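Local coordinates for DUF4595 domain-containing protein (Bacteroides vulgatus, PDB 3TZG) that is of unknown function but folds as a porin-like antiparallel beta barrel, probably related to the membrane beta-barrel proteins, at residues S151-Y157 with I204-H210; Y215-N220 with E232-N236. One frame throughout, in Å; residues are numbered along the deposited sequence.

Contact 1. Residues S151-Y157 with I204-H210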
ATOM      1  N   SER A 151       1.116  16.950 -11.321  1.00 53.66           N
ATOM      2  CA  SER A 151       1.510  17.131  -9.931  1.00 51.35           C
ATOM      3  C   SER A 151       2.469  16.018  -9.571  1.00 52.52           C
ATOM      4  O   SER A 151       2.479  14.978 -10.247  1.00 50.52           O
ATOM      5  CB  SER A 151       0.308  17.161  -9.007  1.00 52.80           C
ATOM      6  OG  SER A 151      -0.424  15.957  -9.092  1.00 62.94           O
ATOM      7  N   SER A 152       3.323  16.248  -8.573  1.00 48.44           N
ATOM      8  CA  SER A 152       4.283  15.231  -8.151  1.00 46.70           C
ATOM      9  C   SER A 152       4.544  15.285  -6.649  1.00 51.61           C
ATOM     10  O   SER A 152       4.229  16.287  -5.972  1.00 51.73           O
ATOM     11  CB  SER A 152       5.598  15.392  -8.891  1.00 48.10           C
ATOM     12  OG  SER A 152       6.196  16.637  -8.564  1.00 56.98           O
ATOM     13  N   CYS A 153       5.165  14.200  -6.152  1.00 46.06           N
ATOM     14  CA  CYS A 153       5.545  14.074  -4.768  1.00 45.48           C
ATOM     15  C   CYS A 153       6.822  13.290  -4.639  1.00 46.40           C
ATOM     16  O   CYS A 153       7.001  12.265  -5.299  1.00 46.95           O
ATOM     17  CB  CYS A 153       4.427  13.412  -3.973  1.00 46.24           C
ATOM     18  SG  CYS A 153       4.662  13.474  -2.183  1.00 50.10           S
ATOM     19  N   HIS A 154       7.688  13.742  -3.752  1.00 40.50           N
ATOM     20  CA  HIS A 154       8.879  13.018  -3.387  1.00 40.19           C
ATOM     21  C   HIS A 154       8.769  12.716  -1.916  1.00 42.87           C
ATOM     22  O   HIS A 154       8.610  13.657  -1.130  1.00 43.69           O
ATOM     23  CB  HIS A 154      10.119  13.823  -3.729  1.00 42.73           C
ATOM     24  CG  HIS A 154      11.369  13.021  -3.914  1.00 46.50           C
ATOM     25  ND1 HIS A 154      12.309  13.379  -4.863  1.00 48.85           N
ATOM     26  CD2 HIS A 154      11.791  11.901  -3.282  1.00 49.18           C
ATOM     27  CE1 HIS A 154      13.292  12.506  -4.748  1.00 49.36           C
ATOM     28  NE2 HIS A 154      13.028  11.589  -3.812  1.00 49.46           N
ATOM     29  N   THR A 155       8.775  11.418  -1.540  1.00 37.98           N
ATOM     30  CA  THR A 155       8.655  10.966  -0.139  1.00 37.28           C
ATOM     31  C   THR A 155      10.012  10.367   0.348  1.00 42.24           C
ATOM     32  O   THR A 155      10.630   9.572  -0.355  1.00 42.98           O
ATOM     33  CB  THR A 155       7.511   9.975  -0.014  1.00 37.73           C
ATOM     34  OG1 THR A 155       6.316  10.540  -0.546  1.00 41.79           O
ATOM     35  CG2 THR A 155       7.262   9.572   1.384  1.00 34.07           C
ATOM     36  N   TYR A 156      10.488  10.792   1.529  1.00 38.33           N
ATOM     37  CA  TYR A 156      11.759  10.307   2.081  1.00 37.45           C
ATOM     38  C   TYR A 156      11.492   9.564   3.395  1.00 41.35           C
ATOM     39  O   TYR A 156      10.695  10.034   4.198  1.00 41.17           O
ATOM     40  CB  TYR A 156      12.764  11.470   2.285  1.00 37.94           C
ATOM     41  CG  TYR A 156      13.046  12.282   1.041  1.00 40.05           C
ATOM     42  CD1 TYR A 156      12.237  13.362   0.686  1.00 42.58           C
ATOM     43  CD2 TYR A 156      14.145  12.004   0.237  1.00 40.79           C
ATOM     44  CE1 TYR A 156      12.527  14.152  -0.424  1.00 42.27           C
ATOM     45  CE2 TYR A 156      14.422  12.765  -0.904  1.00 41.60           C
ATOM     46  CZ  TYR A 156      13.615  13.844  -1.222  1.00 49.77           C
ATOM     47  OH  TYR A 156      13.851  14.582  -2.361  1.00 55.70           O
ATOM     48  N   TYR A 157      12.150   8.414   3.618  1.00 39.49           N
ATOM     49  CA  TYR A 157      11.939   7.607   4.836  1.00 39.43           C
ATOM     50  C   TYR A 157      13.195   7.489   5.658  1.00 44.16           C
ATOM     51  O   TYR A 157      14.263   7.167   5.134  1.00 45.17           O
ATOM     52  CB  TYR A 157      11.440   6.182   4.488  1.00 40.15           C
ATOM     53  CG  TYR A 157      10.098   6.177   3.805  1.00 40.46           C
ATOM     54  CD1 TYR A 157       8.921   6.256   4.541  1.00 42.39           C
ATOM     55  CD2 TYR A 157      10.003   6.197   2.422  1.00 40.92           C
ATOM     56  CE1 TYR A 157       7.679   6.333   3.917  1.00 43.97           C
ATOM     57  CE2 TYR A 157       8.767   6.271   1.783  1.00 41.58           C
ATOM     58  CZ  TYR A 157       7.604   6.319   2.533  1.00 48.57           C
ATOM     59  OH  TYR A 157       6.383   6.377   1.901  1.00 46.80           O
ATOM     60  N   ILE A 204       8.765  10.245   8.324  1.00 37.48           N
ATOM     61  CA  ILE A 204       8.448  10.406   6.901  1.00 38.09           C
ATOM     62  C   ILE A 204       8.343  11.900   6.567  1.00 45.67           C
ATOM     63  O   ILE A 204       7.720  12.646   7.339  1.00 48.36           O
ATOM     64  CB  ILE A 204       7.129   9.662   6.498  1.00 40.05           C
ATOM     65  CG1 ILE A 204       7.049   8.245   7.112  1.00 38.68           C
ATOM     66  CG2 ILE A 204       6.941   9.676   4.948  1.00 39.42           C
ATOM     67  CD1 ILE A 204       5.758   7.686   7.226  1.00 40.89           C
ATOM     68  N   GLY A 205       8.889  12.289   5.404  1.00 40.48           N
ATOM     69  CA  GLY A 205       8.858  13.646   4.857  1.00 40.13           C
ATOM     70  C   GLY A 205       8.329  13.655   3.431  1.00 46.53           C
ATOM     71  O   GLY A 205       8.693  12.801   2.610  1.00 45.74           O
ATOM     72  N   TYR A 206       7.470  14.649   3.120  1.00 44.73           N
ATOM     73  CA  TYR A 206       6.831  14.849   1.827  1.00 43.94           C
ATOM     74  C   TYR A 206       7.186  16.168   1.202  1.00 51.09           C
ATOM     75  O   TYR A 206       6.961  17.203   1.821  1.00 53.18           O
ATOM     76  CB  TYR A 206       5.311  14.803   1.997  1.00 44.01           C
ATOM     77  CG  TYR A 206       4.842  13.492   2.555  1.00 44.63           C
ATOM     78  CD1 TYR A 206       4.594  12.405   1.719  1.00 46.91           C
ATOM     79  CD2 TYR A 206       4.619  13.335   3.916  1.00 43.88           C
ATOM     80  CE1 TYR A 206       4.147  11.190   2.234  1.00 47.54           C
ATOM     81  CE2 TYR A 206       4.187  12.122   4.441  1.00 43.52           C
ATOM     82  CZ  TYR A 206       3.964  11.049   3.599  1.00 47.94           C
ATOM     83  OH  TYR A 206       3.572   9.850   4.128  1.00 45.67           O
ATOM     84  N   CYS A 207       7.655  16.155  -0.040  1.00 47.93           N
ATOM     85  CA  CYS A 207       7.937  17.393  -0.737  1.00 50.20           C
ATOM     86  C   CYS A 207       7.097  17.418  -2.014  1.00 55.41           C
ATOM     87  O   CYS A 207       7.402  16.720  -2.971  1.00 54.21           O
ATOM     88  CB  CYS A 207       9.434  17.546  -1.009  1.00 51.43           C
ATOM     89  SG  CYS A 207       9.882  19.038  -1.937  1.00 57.38           S
HETATM   90  N   MSE A 208       6.005  18.175  -1.995  1.00 55.64           N
HETATM   91  CA  MSE A 208       5.095  18.263  -3.129  1.00 57.34           C
HETATM   92  C   MSE A 208       5.465  19.328  -4.114  1.00 59.06           C
HETATM   93  O   MSE A 208       5.809  20.462  -3.734  1.00 61.14           O
HETATM   94  CB  MSE A 208       3.666  18.544  -2.692  1.00 62.05           C
HETATM   95  CG  MSE A 208       2.839  17.308  -2.505  1.00 71.74           C
HETATM   96 SE   MSE A 208       2.983  16.712  -0.673  0.75 83.75          SE
HETATM   97  CE  MSE A 208       1.985  18.119   0.325  1.00 82.04           C
ATOM     98  N   ASN A 209       5.323  18.968  -5.399  1.00 50.54           N
ATOM     99  CA  ASN A 209       5.496  19.827  -6.553  1.00 51.04           C
ATOM    100  C   ASN A 209       6.746  20.721  -6.416  1.00 55.80           C
ATOM    101  O   ASN A 209       6.696  21.962  -6.573  1.00 57.21           O
ATOM    102  CB  ASN A 209       4.237  20.668  -6.749  1.00 50.86           C
ATOM    103  CG  ASN A 209       3.054  19.801  -6.994  1.00 57.56           C
ATOM    104  OD1 ASN A 209       3.017  19.043  -7.974  1.00 51.98           O
ATOM    105  ND2 ASN A 209       2.121  19.814  -6.044  1.00 39.73           N
ATOM    106  N   HIS A 210       7.870  20.044  -6.140  1.00 49.96           N
ATOM    107  CA  HIS A 210       9.221  20.556  -6.016  1.00 51.03           C
ATOM    108  C   HIS A 210       9.301  21.705  -5.000  1.00 54.91           C
ATOM    109  O   HIS A 210      10.012  22.693  -5.236  1.00 56.63           O
ATOM    110  CB  HIS A 210       9.763  21.006  -7.381  1.00 53.80           C
ATOM    111  CG  HIS A 210       9.410  20.059  -8.481  1.00 57.63           C
ATOM    112  ND1 HIS A 210      10.094  18.872  -8.652  1.00 58.91           N
ATOM    113  CD2 HIS A 210       8.424  20.146  -9.413  1.00 61.14           C
ATOM    114  CE1 HIS A 210       9.510  18.274  -9.681  1.00 59.23           C
ATOM    115  NE2 HIS A 210       8.499  19.009 -10.175  1.00 60.44           N
TER
HETATM  116  O   HOH W   1       4.091   7.297   3.092  1.00 44.95           O

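Contact 2. Residues Y215-N220 with E232-N236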
ATOM      1  N   TYR A 215       5.518  18.386   4.023  1.00 43.01           N
ATOM      2  CA  TYR A 215       4.827  17.812   5.198  1.00 42.68           C
ATOM      3  C   TYR A 215       5.729  16.805   5.853  1.00 45.53           C
ATOM      4  O   TYR A 215       6.315  16.002   5.147  1.00 46.74           O
ATOM      5  CB  TYR A 215       3.498  17.156   4.754  1.00 43.47           C
ATOM      6  CG  TYR A 215       2.426  17.086   5.812  1.00 45.35           C
ATOM      7  CD1 TYR A 215       1.731  18.222   6.198  1.00 49.21           C
ATOM      8  CD2 TYR A 215       2.030  15.867   6.356  1.00 44.72           C
ATOM      9  CE1 TYR A 215       0.757  18.172   7.197  1.00 51.41           C
ATOM     10  CE2 TYR A 215       1.032  15.799   7.334  1.00 45.78           C
ATOM     11  CZ  TYR A 215       0.399  16.955   7.755  1.00 55.74           C
ATOM     12  OH  TYR A 215      -0.606  16.922   8.698  1.00 59.01           O
ATOM     13  N   ASN A 216       5.895  16.866   7.178  1.00 41.01           N
ATOM     14  CA  ASN A 216       6.727  15.927   7.938  1.00 39.88           C
ATOM     15  C   ASN A 216       5.933  15.311   9.074  1.00 43.54           C
ATOM     16  O   ASN A 216       5.297  16.016   9.864  1.00 44.92           O
ATOM     17  CB  ASN A 216       7.990  16.595   8.478  1.00 39.53           C
ATOM     18  CG  ASN A 216       8.933  16.971   7.374  1.00 48.25           C
ATOM     19  OD1 ASN A 216       9.830  16.232   6.966  1.00 58.36           O
ATOM     20  ND2 ASN A 216       8.704  18.085   6.801  1.00 31.77           N
ATOM     21  N   VAL A 217       5.940  13.984   9.126  1.00 38.57           N
ATOM     22  CA  VAL A 217       5.227  13.208  10.144  1.00 37.57           C
ATOM     23  C   VAL A 217       6.190  12.247  10.864  1.00 42.10           C
ATOM     24  O   VAL A 217       7.303  11.973  10.389  1.00 43.58           O
ATOM     25  CB  VAL A 217       4.020  12.415   9.560  1.00 39.50           C
ATOM     26  CG1 VAL A 217       2.998  13.340   8.926  1.00 38.62           C
ATOM     27  CG2 VAL A 217       4.472  11.352   8.575  1.00 38.72           C
ATOM     28  N   HIS A 218       5.729  11.727  11.999  1.00 36.52           N
ATOM     29  CA  HIS A 218       6.411  10.745  12.789  1.00 35.87           C
ATOM     30  C   HIS A 218       5.539   9.498  12.885  1.00 42.72           C
ATOM     31  O   HIS A 218       4.322   9.606  13.094  1.00 42.98           O
ATOM     32  CB  HIS A 218       6.728  11.311  14.179  1.00 37.95           C
ATOM     33  CG  HIS A 218       7.376  10.320  15.116  1.00 41.24           C
ATOM     34  ND1 HIS A 218       8.710   9.963  14.987  1.00 42.94           N
ATOM     35  CD2 HIS A 218       6.839   9.617  16.135  1.00 41.77           C
ATOM     36  CE1 HIS A 218       8.934   9.079  15.942  1.00 41.78           C
ATOM     37  NE2 HIS A 218       7.840   8.847  16.658  1.00 41.77           N
ATOM     38  N   ALA A 219       6.151   8.311  12.718  1.00 38.99           N
ATOM     39  CA  ALA A 219       5.459   7.038  12.874  1.00 37.66           C
ATOM     40  C   ALA A 219       5.746   6.483  14.242  1.00 40.71           C
ATOM     41  O   ALA A 219       6.889   6.474  14.673  1.00 42.58           O
ATOM     42  CB  ALA A 219       5.888   6.070  11.801  1.00 37.79           C
ATOM     43  N   ASN A 220       4.725   6.075  14.945  1.00 35.92           N
ATOM     44  CA  ASN A 220       4.881   5.566  16.295  1.00 37.19           C
ATOM     45  C   ASN A 220       4.322   4.112  16.397  1.00 43.12           C
ATOM     46  O   ASN A 220       3.157   3.842  16.048  1.00 41.60           O
ATOM     47  CB  ASN A 220       4.187   6.513  17.288  1.00 41.77           C
ATOM     48  CG  ASN A 220       4.398   6.091  18.702  1.00 65.77           C
ATOM     49  OD1 ASN A 220       5.531   6.091  19.200  1.00 80.96           O
ATOM     50  ND2 ASN A 220       3.344   5.610  19.332  1.00 39.68           N
ATOM     51  N   GLU A 232       0.872   4.111  14.420  1.00 43.63           N
ATOM     52  CA  GLU A 232       0.332   5.479  14.445  1.00 43.11           C
ATOM     53  C   GLU A 232       1.157   6.419  13.620  1.00 45.10           C
ATOM     54  O   GLU A 232       2.374   6.280  13.575  1.00 44.43           O
ATOM     55  CB  GLU A 232       0.263   6.036  15.866  1.00 45.42           C
ATOM     56  CG  GLU A 232      -0.929   5.583  16.667  1.00 54.17           C
ATOM     57  CD  GLU A 232      -0.986   6.173  18.060  1.00 71.47           C
ATOM     58  OE1 GLU A 232       0.090   6.475  18.630  1.00 77.36           O
ATOM     59  OE2 GLU A 232      -2.111   6.298  18.599  1.00 63.44           O
ATOM     60  N   VAL A 233       0.511   7.396  12.989  1.00 41.01           N
ATOM     61  CA  VAL A 233       1.218   8.408  12.207  1.00 40.58           C
ATOM     62  C   VAL A 233       0.745   9.767  12.746  1.00 47.45           C
ATOM     63  O   VAL A 233      -0.452  10.076  12.721  1.00 48.55           O
ATOM     64  CB  VAL A 233       1.045   8.231  10.671  1.00 41.99           C
ATOM     65  CG1 VAL A 233       1.723   9.373   9.907  1.00 41.00           C
ATOM     66  CG2 VAL A 233       1.598   6.871  10.215  1.00 40.15           C
ATOM     67  N   LEU A 234       1.674  10.528  13.318  1.00 44.62           N
ATOM     68  CA  LEU A 234       1.360  11.810  13.955  1.00 45.38           C
ATOM     69  C   LEU A 234       2.040  13.026  13.298  1.00 48.95           C
ATOM     70  O   LEU A 234       3.187  12.953  12.844  1.00 47.06           O
ATOM     71  CB  LEU A 234       1.795  11.788  15.424  1.00 45.76           C
ATOM     72  CG  LEU A 234       1.173  10.766  16.325  1.00 50.86           C
ATOM     73  CD1 LEU A 234       2.200  10.226  17.240  1.00 51.07           C
ATOM     74  CD2 LEU A 234      -0.016  11.344  17.092  1.00 54.97           C
ATOM     75  N   TYR A 235       1.332  14.162  13.343  1.00 45.74           N
ATOM     76  CA  TYR A 235       1.810  15.460  12.924  1.00 46.16           C
ATOM     77  C   TYR A 235       1.921  16.366  14.145  1.00 55.00           C
ATOM     78  O   TYR A 235       0.993  16.425  14.948  1.00 56.33           O
ATOM     79  CB  TYR A 235       0.915  16.088  11.853  1.00 46.25           C
ATOM     80  CG  TYR A 235       1.352  17.501  11.507  1.00 47.41           C
ATOM     81  CD1 TYR A 235       2.396  17.734  10.610  1.00 48.96           C
ATOM     82  CD2 TYR A 235       0.763  18.603  12.121  1.00 48.50           C
ATOM     83  CE1 TYR A 235       2.817  19.034  10.310  1.00 49.94           C
ATOM     84  CE2 TYR A 235       1.190  19.900  11.846  1.00 50.08           C
ATOM     85  CZ  TYR A 235       2.213  20.116  10.937  1.00 53.20           C
ATOM     86  OH  TYR A 235       2.588  21.417  10.658  1.00 48.16           O
ATOM     87  N   ASN A 236       3.052  17.086  14.264  1.00 52.83           N
ATOM     88  CA  ASN A 236       3.389  18.033  15.322  1.00 54.22           C
ATOM     89  C   ASN A 236       3.178  17.407  16.700  1.00 63.19           C
ATOM     90  O   ASN A 236       2.657  18.050  17.627  1.00 64.96           O
ATOM     91  CB  ASN A 236       2.602  19.328  15.185  1.00 51.34           C
ATOM     92  CG  ASN A 236       3.111  20.405  16.102  1.00 62.45           C
ATOM     93  OD1 ASN A 236       4.325  20.546  16.348  1.00 57.20           O
ATOM     94  ND2 ASN A 236       2.187  21.154  16.665  1.00 48.33           N
TER
HETATM   95  O   HOH W   2       5.451  16.487  12.603  1.00 41.94           O

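Contact 1. Residues S151-Y157 with I204-H210
A beta barrel depends on neighbouring antiparallel strands satisfying each other's backbone, and the pairing of S151-Y157 with I204-H210 does so through two complete hydrogen-bonded pairs and a side-chain substitute. In the hydrogen-bonded pair H154-C207, H154 N donates to C207 O (3.1 Å) and C207 N to H154 O (2.9 Å); in Y156-G205, Y156 N reaches G205 O (2.9 Å) and G205 N reaches Y156 O (3.1 Å). On the S151 side of H154-C207 the pattern continues: N209 N donates to S152 O (3.0 Å), while N209 OD1, replacing a backbone carbonyl, accepts from S152 N at 2.9 Å. C153, T155 and Y157 share one face with I204, Y206 and M208; there the C153 SG meets the edge of the Y206 ring. H154 turns its NE2 to E138 on the strand beyond. The Y157 hydroxyl, besides accepting from the D177 backbone, shares a water with Y206, lying 2.7 Å from Y157 OH and 2.8 Å from Y206 OH.

Contact 2. Residues Y215-N220 with E232-N236
Two arms of a beta hairpin, strands 213-224 and 227-235, meet here as adjacent staves of the barrel wall, near the ends far from their connecting turn. The antiparallel register is set by two hydrogen-bonded pairs: H218 N to L234 O (2.9 Å) with L234 N to H218 O (2.8 Å), and N220 N to E232 O (2.7 Å) with E232 N to N220 O (2.8 Å). Between them lies the non-hydrogen-bonded pair A219-V233, on whose face V217 CG2 also packs against V233 CG1 at 3.6 Å. Toward N236 direct pairing gives way to water, which donates to N216 O (2.8 Å) and accepts from N236 N (3.0 Å). At the same end of the pairing, the Y215 and Y235 rings lie nearly parallel, planes at 11°, but slid so far apart that they barely overlap. The hairpin is itself held between strands: Y215, V217 and A219 bond through their backbones to strand 199-208, H218 ND1 reaches D203 there, and V233 pairs with strand 239-247.

In the fold
Barrels are commonly built from strands adjacent in sequence, and the two contacts set that rule beside an exception. From the N terminus, a run of antiparallel strands leads up to 150-158; the chain then leaves the regular meander through a long excursion that includes helix 181-188, and contact 1 closes this loop of 46 residues when strand 199-208 returns to its edge. Contact 2 opens only afterwards and closes 11 residues, a simple hairpin. The two are therefore in series, neither nested nor crossed. Strands 199-208 and 213-224 join them side by side, with Y206 N probably bonded to Y215 O (2.7 Å), so that the sheet runs unbroken from 150-158 to 227-235 and on to 239-247.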